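SnoaL-like domain-containing protein (Kribbella flavida, PDB 5EVH) is of unknown function but carries a SnoaL-like domain of the NTF2 clan, a fold whose conical cavity often binds small molecules. Local coordinates at residues A[13-16]-A[17-21]. Numbering follows the deposited sequence.
Sequences LAYH and RAWTG
Tyr15, His16, Trp19 and Thr20 meet one turn apart on helix 7-20, the N-terminal helix of the SnoaL-like, NTF2-type fold. The three rings form an aromatic cluster on its buried side. In one of the two modelled conformers of Trp19, to which the indole contacts here refer, Tyr15 and Trp19 lie nearly parallel, with planes at 5°. The rings are offset, with little of one over the other, and the centroid of the Tyr15 ring is 5.6 Å from that of the Trp19 five-membered ring. Trp19 CB sits over a face of the tyrosine ring near its rim, while Tyr15 OH stands over the indole, 4.1 Å from Trp19 CG. Both side chains have CG anti to the backbone N. His16 ND1 lies at the edge of the indole, near its plane, 4.0 Å from Trp19 CE3; the two rings are oblique to each other. The His16 ring also meets Tyr80, on strand 75-84 of the sheet. Trp19 NE1 is hydrogen-bonded to Met54 O of helix 47-58, and Phe57 packs edge-to-face on the indole.

Backbone bonds such as Trp19 N to Tyr15 O continue the helix. His16 O accepts two bonds, from Thr20 N and from Thr20 OG1, the latter 2.9 Å from His16 O, which arrive from opposite faces of the carbonyl plane. With chi1 at 57°, OG1 turns back to this carbonyl, and Thr20 CG2 makes a CH-pi contact over the His16 ring, 3.6 Å from His16 CE1.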
loop_
_atom_site.group_PDB
_atom_site.type_symbol
_atom_site.label_atom_id
_atom_site.label_comp_id
_atom_site.label_asym_id
_atom_site.label_seq_id
_atom_site.Cartn_x
_atom_site.Cartn_y
_atom_site.Cartn_z
ATOM N N LEU A 13 -13.718 -6.698 -3.872
ATOM C CA LEU A 13 -13.551 -7.949 -3.123
ATOM C C LEU A 13 -13.919 -9.188 -3.982
ATOM O O LEU A 13 -13.335 -10.254 -3.794
ATOM C CB LEU A 13 -14.400 -7.933 -1.852
ATOM C CG LEU A 13 -13.937 -6.869 -0.818
ATOM C CD1 LEU A 13 -14.954 -6.826 0.359
ATOM C CD2 LEU A 13 -12.551 -7.273 -0.319
ATOM N N ALA A 14 -14.907 -9.080 -4.883
ATOM C CA ALA A 14 -15.251 -10.225 -5.750
ATOM C C ALA A 14 -14.089 -10.553 -6.690
ATOM O O ALA A 14 -13.727 -11.733 -6.863
ATOM C CB ALA A 14 -16.534 -9.901 -6.539
ATOM N N TYR A 15 -13.483 -9.497 -7.265
ATOM C CA TYR A 15 -12.262 -9.604 -8.058
ATOM C C TYR A 15 -11.145 -10.232 -7.229
ATOM O O TYR A 15 -10.518 -11.212 -7.636
ATOM C CB TYR A 15 -11.848 -8.187 -8.524
ATOM C CG TYR A 15 -10.456 -8.195 -9.039
ATOM C CD1 TYR A 15 -10.188 -8.681 -10.340
ATOM C CD2 TYR A 15 -9.403 -7.776 -8.243
ATOM C CE1 TYR A 15 -8.886 -8.740 -10.797
ATOM C CE2 TYR A 15 -8.115 -7.811 -8.707
ATOM C CZ TYR A 15 -7.879 -8.331 -9.974
ATOM O OH TYR A 15 -6.610 -8.390 -10.443
ATOM N N HIS A 16 -10.933 -9.713 -6.020
ATOM C CA HIS A 16 -9.823 -10.193 -5.203
ATOM C C HIS A 16 -10.000 -11.670 -4.877
ATOM O O HIS A 16 -9.061 -12.463 -4.939
ATOM C CB HIS A 16 -9.783 -9.361 -3.915
ATOM C CG HIS A 16 -8.712 -9.780 -2.969
ATOM N ND1 HIS A 16 -7.386 -9.439 -3.160
ATOM C CD2 HIS A 16 -8.760 -10.533 -1.836
ATOM C CE1 HIS A 16 -6.665 -9.952 -2.167
ATOM N NE2 HIS A 16 -7.472 -10.623 -1.363
ATOM N N ARG A 17 -11.218 -12.064 -4.519
ATOM C CA ARG A 17 -11.472 -13.445 -4.144
ATOM C C ARG A 17 -11.162 -14.370 -5.311
ATOM O O ARG A 17 -10.651 -15.491 -5.128
ATOM C CB ARG A 17 -12.965 -13.560 -3.728
ATOM C CG ARG A 17 -13.350 -14.762 -2.969
ATOM C CD ARG A 17 -13.981 -15.850 -3.819
ATOM N NE ARG A 17 -14.471 -16.882 -2.892
ATOM C CZ ARG A 17 -15.685 -16.853 -2.351
ATOM N NH1 ARG A 17 -16.539 -15.855 -2.713
ATOM N NH2 ARG A 17 -16.039 -17.810 -1.480
ATOM N N ALA A 18 -11.638 -13.989 -6.509
ATOM C CA ALA A 18 -11.457 -14.850 -7.673
ATOM C C ALA A 18 -9.974 -14.925 -8.058
ATOM O O ALA A 18 -9.458 -16.023 -8.353
ATOM C CB ALA A 18 -12.313 -14.347 -8.852
ATOM N N TRP A 19 -9.299 -13.765 -8.038
ATOM C CA TRP A 19 -7.900 -13.692 -8.417
ATOM C C TRP A 19 -7.053 -14.529 -7.473
ATOM O O TRP A 19 -6.296 -15.397 -7.914
ATOM C CB TRP A 19 -7.475 -12.206 -8.476
ATOM C CG TRP A 19 -6.024 -11.978 -8.611
ATOM C CD1 TRP A 19 -5.245 -12.209 -9.719
ATOM C CD2 TRP A 19 -5.150 -11.426 -7.610
ATOM N NE1 TRP A 19 -3.930 -11.883 -9.441
ATOM C CE2 TRP A 19 -3.847 -11.413 -8.149
ATOM C CE3 TRP A 19 -5.342 -10.970 -6.297
ATOM C CZ2 TRP A 19 -2.741 -10.911 -7.431
ATOM C CZ3 TRP A 19 -4.259 -10.479 -5.592
ATOM C CH2 TRP A 19 -2.965 -10.454 -6.158
ATOM N N THR A 20 -7.210 -14.338 -6.149
ATOM C CA THR A 20 -6.435 -15.157 -5.219
ATOM C C THR A 20 -6.851 -16.636 -5.361
ATOM O O THR A 20 -5.995 -17.516 -5.268
ATOM C CB THR A 20 -6.556 -14.649 -3.748
ATOM O OG1 THR A 20 -7.937 -14.619 -3.370
ATOM C CG2 THR A 20 -6.009 -13.197 -3.615
ATOM N N GLY A 21 -8.125 -16.944 -5.684
ATOM C CA GLY A 21 -8.457 -18.384 -5.860
ATOM C C GLY A 21 -8.069 -18.943 -7.230
ATOM O O GLY A 21 -8.435 -20.058 -7.576
#